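Local coordinates for protein diacylglycerol kinase (Bacillus anthracis, PDB 3S40) that probably phosphorylates diacylglycerol to phosphatidic acid with a nucleoside triphosphate, as a two-domain lipid kinase, at residues 80-85 and 136-140; 89-94 and 292-296; 221-225 and 285-289. All coordinates share one frame; numbering follows the deposited sequence.

Interaction 1. Residues 80-85 and 136-140; sequences TNGLAP and QHFLN
His137 and Ala84 meet where the two domains of this diacylglycerol kinase fold face each other: helix 73-83 of the N-terminal parallel alpha/beta domain runs out against strand 136-138, an outermost strand of an antiparallel sheet in the beta-rich part. The His137 side chain leaves the strand toward the helix. Its CB lies 3.9 Å from Ala84 CB, and a first torsion of -63°, which sets CG opposite the carbonyl carbon, brings one face of the ring against that methyl group. CG comes within 3.4 Å of Ala84 CB, with ND1 hardly farther. At the far end CE1 reaches the start of Pro85, approaching its N obliquely, while NE2 still lies 3.9 Å from Ala84 CB. Ala84 CB therefore sits almost centrally over the imidazole, 3.5 Å from the ring centroid and 14° off the normal, a CH-pi contact. Leu289 of strand 284-296 also packs on His137.

One helical turn earlier, Thr80 OG1, hydrogen-bonded to Val76 O of its own helix, lies 3.4 Å from Leu139 CD2, a van der Waals contact. Val130 and Phe103 also pack against Leu139.

The polar link joins two partly exposed residues, Gln136 and Asn81. Gln136 starts away from the helix, but its chain bends at the second torsion and carries the amide back over His137 O, to which NE2 gives a weak bond. The amide planes of Gln136 and Asn81 stand 61° apart, and Gln136 NE2 donates to Asn81 OD1 over 2.9 Å, in the carbonyl plane and on a lone pair.

Interaction 2. Residues 89-94 and 292-296; sequences RPTLAI and HFTMI
Arg89 and His292 are brought together by two torsions: a bend at the third torsion of Arg89 (-62°) turns its guanidinium aside, and His292 sets CG opposite its backbone N (-168°). The guanidinium lies flat over one face of the imidazole, nearly parallel, centres 3.8 Å apart. This closes one end of a short parallel pairing, a single bridge at Leu92 and Met295, through which the last strand of the beta-rich domain returns to the edge of the N-terminal alpha/beta sheet. The guanidinium also grips His292 O side-on, NE at 3.0 Å and NH2 at 3.2 Å, the latter on a lone pair. Arg89 NH1 bonds to Leu86 O and His292 NE2 to Ala84 O. His292 and Phe293 form a classic beta bulge opposite Val128.

Beyond it, Leu92 N donates to Thr294 O, and Leu92 O accepts from Ile296 N. The strands splay by 45°, and a water at each end bridges backbones, Pro90 O with Thr294 N and Ile94 N with Ile296 O. On one face the hydroxyls of Thr91 and Thr294 are hydrogen-bonded. On the other, Met295, a selenomethionine, bends at its third torsion, laying CE 3.7 Å from Leu92 CD2 and 4.0 Å from Ile94 CD1.

Interaction 3. Residues 221-225 and 285-289; sequences DGTLD and QIELL
Leu224 and Leu288 face each other from backbones that are not bonded together: the nearest CA atoms, of Thr223 and Leu288, are 6.7 Å apart, and no hydrogen bond joins 221-225 to 285-289. The first segment is a turn leading into strand 224-230, while the second is extended throughout. Gly222 has a positive phi (78°), and the turn around it is an Asx turn in which Asp221 OD2 accepts from Thr223 N over 3.1 Å, met from above the carboxylate plane. Asp221 OD1 makes a salt bridge to Lys258, which also pairs with Asp225, and Gly222 N bonds to Asp129.

The strands belong to different antiparallel sheets of the beta-rich domain, which resembles the C-terminal beta sandwich of the NAD kinase family, and here side chains from the two meet across its interior. Leu224 points toward strand 284-296 and divides its two methyl groups between two residues of it. CD1 presses on Ile286 CG2 at 3.5 Å; CD2 meets Leu288 CD1 at 3.4 Å. Both pairs are tighter than ordinary van der Waals contact, and the side chains cross at a slant. Val201 of strand 198-202 touches both Leu224 and Ile286, extending the apolar layer.

Leu288 carries CG opposite its backbone N (-176°), which brings CD1 against Leu224. On the reverse side of strand 284-296, Gln285 NE2 donates to Glu287 OE1 over 2.9 Å.

How the interactions relate
Strand 284-296 serves interactions 2 and 3 with successive parts of its length: 285-289 packs within the beta-rich domain, whereas 292-296 extends to the N-terminal sheet. Interaction 2 is the buried one, and combines main-chain pairing, bridging waters and an arginine-histidine stack; interaction 3 is apolar across its gap, mostly methyl against methyl, with no hydrogen bond, and interaction 1 mixes an apolar patch with a side-chain amide-to-amide hydrogen bond between partly exposed residues. Interactions 1 and 2 adjoin: a shared hydrogen bond ties them, and the Phe293 ring packs on Thr80 and Ala84, so helix end and crossing strand share one interface. Interaction 1 touches interaction 3 more lightly, as where Phe138 meets Ile286.

Interaction 1. Residues 80-85 and 136-140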
loop_
_atom_site.group_PDB
_atom_site.type_symbol
_atom_site.label_atom_id
_atom_site.label_comp_id
_atom_site.label_asym_id
_atom_site.label_seq_id
_atom_site.Cartn_x
_atom_site.Cartn_y
_atom_site.Cartn_z
ATOM N N THR A 80 0.880 8.479 -2.712
ATOM C CA THR A 80 -0.375 8.211 -1.984
ATOM C C THR A 80 -0.745 9.397 -1.137
ATOM O O THR A 80 -1.849 9.908 -1.200
ATOM C CB THR A 80 -0.208 7.077 -0.971
ATOM O OG1 THR A 80 0.277 5.910 -1.628
ATOM C CG2 THR A 80 -1.545 6.775 -0.271
ATOM N N ASN A 81 0.212 9.809 -0.318
ATOM C CA ASN A 81 0.045 10.975 0.529
ATOM C C ASN A 81 -0.134 12.266 -0.225
ATOM O O ASN A 81 -0.826 13.160 0.236
ATOM C CB ASN A 81 1.215 11.087 1.490
ATOM C CG ASN A 81 0.974 10.308 2.740
ATOM O OD1 ASN A 81 0.671 10.882 3.787
ATOM N ND2 ASN A 81 1.045 8.980 2.636
ATOM N N GLY A 82 0.503 12.368 -1.383
ATOM C CA GLY A 82 0.327 13.531 -2.225
ATOM C C GLY A 82 -1.085 13.618 -2.760
ATOM O O GLY A 82 -1.716 14.662 -2.706
ATOM N N LEU A 83 -1.596 12.510 -3.267
ATOM C CA LEU A 83 -2.885 12.529 -3.959
ATOM C C LEU A 83 -4.081 12.400 -3.035
ATOM O O LEU A 83 -5.117 13.037 -3.255
ATOM C CB LEU A 83 -2.940 11.404 -4.983
ATOM C CG LEU A 83 -2.513 11.690 -6.426
ATOM C CD1 LEU A 83 -2.014 13.107 -6.591
ATOM C CD2 LEU A 83 -1.488 10.673 -6.907
ATOM N N ALA A 84 -3.949 11.568 -2.004
ATOM C CA ALA A 84 -5.125 11.166 -1.241
ATOM C C ALA A 84 -5.980 12.343 -0.737
ATOM O O ALA A 84 -7.208 12.295 -0.816
ATOM C CB ALA A 84 -4.744 10.230 -0.095
ATOM N N PRO A 85 -5.347 13.404 -0.216
ATOM C CA PRO A 85 -6.208 14.468 0.334
ATOM C C PRO A 85 -6.808 15.430 -0.695
ATOM O O PRO A 85 -7.563 16.320 -0.310
ATOM C CB PRO A 85 -5.282 15.205 1.313
ATOM C CG PRO A 85 -3.903 14.879 0.878
ATOM C CD PRO A 85 -3.935 13.559 0.169
ATOM N N GLN A 136 -4.671 10.429 8.762
ATOM C CA GLN A 136 -3.470 10.124 7.997
ATOM C C GLN A 136 -3.810 8.969 7.041
ATOM O O GLN A 136 -4.418 7.969 7.462
ATOM C CB GLN A 136 -2.355 9.727 8.956
ATOM C CG GLN A 136 -1.199 8.978 8.323
ATOM C CD GLN A 136 -0.296 9.874 7.506
ATOM O OE1 GLN A 136 0.658 10.452 8.027
ATOM N NE2 GLN A 136 -0.591 9.993 6.215
ATOM N N HIS A 137 -3.443 9.100 5.766
ATOM C CA HIS A 137 -3.787 8.078 4.766
ATOM C C HIS A 137 -2.738 6.985 4.656
ATOM O O HIS A 137 -1.545 7.279 4.608
ATOM C CB HIS A 137 -3.961 8.688 3.366
ATOM C CG HIS A 137 -5.080 9.671 3.268
ATOM N ND1 HIS A 137 -4.882 11.034 3.339
ATOM C CD2 HIS A 137 -6.412 9.492 3.099
ATOM C CE1 HIS A 137 -6.045 11.650 3.218
ATOM N NE2 HIS A 137 -6.990 10.737 3.067
ATOM N N PHE A 138 -3.184 5.730 4.584
ATOM C CA PHE A 138 -2.284 4.633 4.209
ATOM C C PHE A 138 -2.900 3.648 3.220
ATOM O O PHE A 138 -4.112 3.441 3.188
ATOM C CB PHE A 138 -1.718 3.883 5.427
ATOM C CG PHE A 138 -2.743 3.119 6.215
ATOM C CD1 PHE A 138 -2.961 1.766 5.975
ATOM C CD2 PHE A 138 -3.471 3.746 7.216
ATOM C CE1 PHE A 138 -3.897 1.053 6.723
ATOM C CE2 PHE A 138 -4.403 3.046 7.964
ATOM C CZ PHE A 138 -4.623 1.694 7.715
ATOM N N LEU A 139 -2.033 3.037 2.427
ATOM C CA LEU A 139 -2.444 2.137 1.363
ATOM C C LEU A 139 -2.237 0.679 1.766
ATOM O O LEU A 139 -2.962 -0.218 1.320
ATOM C CB LEU A 139 -1.612 2.442 0.123
ATOM C CG LEU A 139 -2.307 2.398 -1.228
ATOM C CD1 LEU A 139 -3.674 3.035 -1.124
ATOM C CD2 LEU A 139 -1.440 3.105 -2.267
ATOM N N ASN A 140 -1.240 0.446 2.614
ATOM C CA ASN A 140 -0.818 -0.912 2.910
ATOM C C ASN A 140 -1.198 -1.416 4.287
ATOM O O ASN A 140 -1.932 -2.400 4.415
ATOM C CB ASN A 140 0.684 -1.060 2.700
ATOM C CG ASN A 140 1.005 -2.084 1.662
ATOM O OD1 ASN A 140 1.499 -1.759 0.580
ATOM N ND2 ASN A 140 0.704 -3.338 1.968
#

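Interaction 2. Residues 89-94 and 292-296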
loop_
_atom_site.group_PDB
_atom_site.type_symbol
_atom_site.label_atom_id
_atom_site.label_comp_id
_atom_site.label_asym_id
_atom_site.label_seq_id
_atom_site.Cartn_x
_atom_site.Cartn_y
_atom_site.Cartn_z
ATOM N N ARG A 89 -8.118 13.663 -8.263
ATOM C CA ARG A 89 -7.081 12.643 -8.194
ATOM C C ARG A 89 -7.052 11.797 -9.462
ATOM O O ARG A 89 -7.929 10.973 -9.689
ATOM C CB ARG A 89 -7.313 11.733 -6.995
ATOM C CG ARG A 89 -7.495 12.482 -5.687
ATOM C CD ARG A 89 -7.815 11.524 -4.544
ATOM N NE ARG A 89 -9.067 10.804 -4.756
ATOM C CZ ARG A 89 -10.281 11.316 -4.560
ATOM N NH1 ARG A 89 -10.438 12.573 -4.171
ATOM N NH2 ARG A 89 -11.353 10.568 -4.784
ATOM N N PRO A 90 -6.028 11.993 -10.296
ATOM C CA PRO A 90 -5.899 11.147 -11.489
ATOM C C PRO A 90 -5.663 9.672 -11.133
ATOM O O PRO A 90 -5.258 9.330 -10.027
ATOM C CB PRO A 90 -4.647 11.703 -12.190
ATOM C CG PRO A 90 -3.859 12.360 -11.102
ATOM C CD PRO A 90 -4.873 12.884 -10.093
ATOM N N THR A 91 -5.902 8.816 -12.111
ATOM C CA THR A 91 -5.444 7.443 -12.073
ATOM C C THR A 91 -3.953 7.357 -11.786
ATOM O O THR A 91 -3.138 8.153 -12.301
ATOM C CB THR A 91 -5.759 6.748 -13.388
ATOM O OG1 THR A 91 -7.174 6.796 -13.596
ATOM C CG2 THR A 91 -5.297 5.252 -13.378
ATOM N N LEU A 92 -3.600 6.387 -10.950
ATOM C CA LEU A 92 -2.207 6.178 -10.554
ATOM C C LEU A 92 -1.705 4.814 -11.053
ATOM O O LEU A 92 -2.476 3.848 -11.140
ATOM C CB LEU A 92 -2.086 6.300 -9.025
ATOM C CG LEU A 92 -0.721 6.281 -8.337
ATOM C CD1 LEU A 92 0.136 7.476 -8.760
ATOM C CD2 LEU A 92 -0.901 6.263 -6.818
ATOM N N ALA A 93 -0.422 4.744 -11.396
ATOM C CA ALA A 93 0.217 3.500 -11.824
ATOM C C ALA A 93 1.604 3.423 -11.207
ATOM O O ALA A 93 2.207 4.449 -10.896
ATOM C CB ALA A 93 0.286 3.409 -13.334
ATOM N N ILE A 94 2.094 2.205 -11.005
ATOM C CA ILE A 94 3.382 1.993 -10.347
ATOM C C ILE A 94 4.266 1.157 -11.237
ATOM O O ILE A 94 3.833 0.143 -11.756
ATOM C CB ILE A 94 3.207 1.210 -9.009
ATOM C CG1 ILE A 94 2.293 1.980 -8.049
ATOM C CG2 ILE A 94 4.567 0.914 -8.364
ATOM C CD1 ILE A 94 1.913 1.167 -6.820
ATOM N N HIS A 292 -11.262 5.129 -3.391
ATOM C CA HIS A 292 -10.735 6.497 -3.347
ATOM C C HIS A 292 -9.744 6.770 -4.476
ATOM O O HIS A 292 -9.710 7.874 -5.011
ATOM C CB HIS A 292 -10.071 6.745 -1.988
ATOM C CG HIS A 292 -9.747 8.177 -1.705
ATOM N ND1 HIS A 292 -10.713 9.150 -1.554
ATOM C CD2 HIS A 292 -8.556 8.801 -1.525
ATOM C CE1 HIS A 292 -10.134 10.308 -1.288
ATOM N NE2 HIS A 292 -8.824 10.123 -1.261
ATOM N N PHE A 293 -8.930 5.773 -4.824
ATOM C CA PHE A 293 -8.054 5.872 -5.985
ATOM C C PHE A 293 -8.573 4.968 -7.075
ATOM O O PHE A 293 -9.255 3.983 -6.807
ATOM C CB PHE A 293 -6.622 5.411 -5.659
ATOM C CG PHE A 293 -5.830 6.392 -4.824
ATOM C CD1 PHE A 293 -6.162 7.733 -4.798
ATOM C CD2 PHE A 293 -4.730 5.961 -4.088
ATOM C CE1 PHE A 293 -5.407 8.638 -4.040
ATOM C CE2 PHE A 293 -3.986 6.857 -3.324
ATOM C CZ PHE A 293 -4.333 8.194 -3.297
ATOM N N THR A 294 -8.229 5.317 -8.306
ATOM C CA THR A 294 -8.237 4.386 -9.418
ATOM C C THR A 294 -6.776 4.077 -9.766
ATOM O O THR A 294 -5.931 4.981 -9.822
ATOM C CB THR A 294 -8.957 4.975 -10.654
ATOM O OG1 THR A 294 -8.255 6.141 -11.107
ATOM C CG2 THR A 294 -10.395 5.362 -10.298
HETATM N N MSE A 295 -6.491 2.807 -10.036
HETATM C CA MSE A 295 -5.136 2.387 -10.311
HETATM C C MSE A 295 -5.053 1.426 -11.487
HETATM O O MSE A 295 -5.955 0.621 -11.731
HETATM C CB MSE A 295 -4.524 1.764 -9.053
HETATM C CG MSE A 295 -4.656 2.664 -7.848
HETATM SE SE MSE A 295 -3.383 2.358 -6.402
HETATM C CE MSE A 295 -1.701 2.673 -7.351
ATOM N N ILE A 296 -3.958 1.526 -12.222
ATOM C CA ILE A 296 -3.637 0.561 -13.256
ATOM C C ILE A 296 -3.327 -0.766 -12.582
ATOM O O ILE A 296 -2.629 -0.803 -11.574
ATOM C CB ILE A 296 -2.399 0.995 -14.059
ATOM C CG1 ILE A 296 -2.719 2.223 -14.915
ATOM C CG2 ILE A 296 -1.898 -0.167 -14.936
ATOM C CD1 ILE A 296 -3.673 1.952 -16.077
HETATM O O HOH W 1 -7.022 7.898 -8.253
HETATM O O HOH W 2 0.313 0.087 -11.659
#

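Interaction 3. Residues 221-225 and 285-289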
loop_
_atom_site.group_PDB
_atom_site.type_symbol
_atom_site.label_atom_id
_atom_site.label_comp_id
_atom_site.label_asym_id
_atom_site.label_seq_id
_atom_site.Cartn_x
_atom_site.Cartn_y
_atom_site.Cartn_z
ATOM N N ASP A 221 -12.122 -4.534 -1.134
ATOM C CA ASP A 221 -13.365 -5.158 -0.663
ATOM C C ASP A 221 -14.205 -4.280 0.282
ATOM O O ASP A 221 -15.195 -4.731 0.843
ATOM C CB ASP A 221 -13.115 -6.537 -0.063
ATOM C CG ASP A 221 -12.376 -6.484 1.275
ATOM O OD1 ASP A 221 -12.152 -7.578 1.846
ATOM O OD2 ASP A 221 -12.016 -5.373 1.743
ATOM N N GLY A 222 -13.816 -3.021 0.437
ATOM C CA GLY A 222 -14.591 -2.077 1.218
ATOM C C GLY A 222 -14.457 -2.198 2.726
ATOM O O GLY A 222 -15.188 -1.548 3.477
ATOM N N THR A 223 -13.542 -3.040 3.185
ATOM C CA THR A 223 -13.299 -3.163 4.623
ATOM C C THR A 223 -11.809 -3.227 4.901
ATOM O O THR A 223 -10.996 -3.414 3.985
ATOM C CB THR A 223 -13.958 -4.425 5.241
ATOM O OG1 THR A 223 -13.282 -5.597 4.775
ATOM C CG2 THR A 223 -15.444 -4.517 4.890
ATOM N N LEU A 224 -11.475 -3.080 6.175
ATOM C CA LEU A 224 -10.121 -3.226 6.671
ATOM C C LEU A 224 -10.048 -4.504 7.485
ATOM O O LEU A 224 -11.056 -4.926 8.078
ATOM C CB LEU A 224 -9.793 -2.049 7.577
ATOM C CG LEU A 224 -9.661 -0.760 6.779
ATOM C CD1 LEU A 224 -9.314 0.411 7.673
ATOM C CD2 LEU A 224 -8.583 -0.962 5.718
ATOM N N ASP A 225 -8.859 -5.107 7.522
ATOM C CA ASP A 225 -8.627 -6.339 8.270
ATOM C C ASP A 225 -7.862 -6.077 9.561
ATOM O O ASP A 225 -6.700 -5.655 9.546
ATOM C CB ASP A 225 -7.875 -7.365 7.418
ATOM C CG ASP A 225 -8.767 -8.014 6.383
ATOM O OD1 ASP A 225 -9.035 -9.235 6.486
ATOM O OD2 ASP A 225 -9.225 -7.291 5.474
ATOM N N GLN A 285 -8.396 6.234 15.630
ATOM C CA GLN A 285 -9.619 5.939 14.885
ATOM C C GLN A 285 -9.264 5.662 13.431
ATOM O O GLN A 285 -8.469 6.393 12.817
ATOM C CB GLN A 285 -10.610 7.110 14.965
ATOM C CG GLN A 285 -11.944 6.878 14.236
ATOM C CD GLN A 285 -12.800 5.760 14.851
ATOM O OE1 GLN A 285 -12.689 5.457 16.042
ATOM N NE2 GLN A 285 -13.666 5.152 14.034
ATOM N N ILE A 286 -9.837 4.594 12.881
ATOM C CA ILE A 286 -9.551 4.235 11.497
ATOM C C ILE A 286 -10.820 4.113 10.667
ATOM O O ILE A 286 -11.802 3.476 11.089
ATOM C CB ILE A 286 -8.746 2.930 11.368
ATOM C CG1 ILE A 286 -7.631 2.865 12.414
ATOM C CG2 ILE A 286 -8.188 2.805 9.956
ATOM C CD1 ILE A 286 -6.681 1.719 12.224
ATOM N N GLU A 287 -10.766 4.735 9.489
ATOM C CA GLU A 287 -11.862 4.765 8.522
ATOM C C GLU A 287 -11.333 4.280 7.173
ATOM O O GLU A 287 -10.148 4.402 6.883
ATOM C CB GLU A 287 -12.375 6.201 8.335
ATOM C CG GLU A 287 -12.669 6.961 9.617
ATOM C CD GLU A 287 -13.887 6.427 10.352
ATOM O OE1 GLU A 287 -14.003 6.678 11.571
ATOM O OE2 GLU A 287 -14.731 5.762 9.710
ATOM N N LEU A 288 -12.218 3.757 6.339
ATOM C CA LEU A 288 -11.822 3.362 5.001
ATOM C C LEU A 288 -12.511 4.225 3.952
ATOM O O LEU A 288 -13.720 4.417 4.009
ATOM C CB LEU A 288 -12.185 1.907 4.758
ATOM C CG LEU A 288 -11.695 1.439 3.396
ATOM C CD1 LEU A 288 -10.230 1.035 3.479
ATOM C CD2 LEU A 288 -12.541 0.319 2.869
ATOM N N LEU A 289 -11.747 4.734 2.988
ATOM C CA LEU A 289 -12.339 5.454 1.857
ATOM C C LEU A 289 -12.485 4.535 0.643
ATOM O O LEU A 289 -11.523 4.226 -0.063
ATOM C CB LEU A 289 -11.499 6.680 1.504
ATOM C CG LEU A 289 -11.199 7.592 2.694
ATOM C CD1 LEU A 289 -10.159 8.642 2.284
ATOM C CD2 LEU A 289 -12.485 8.230 3.216
#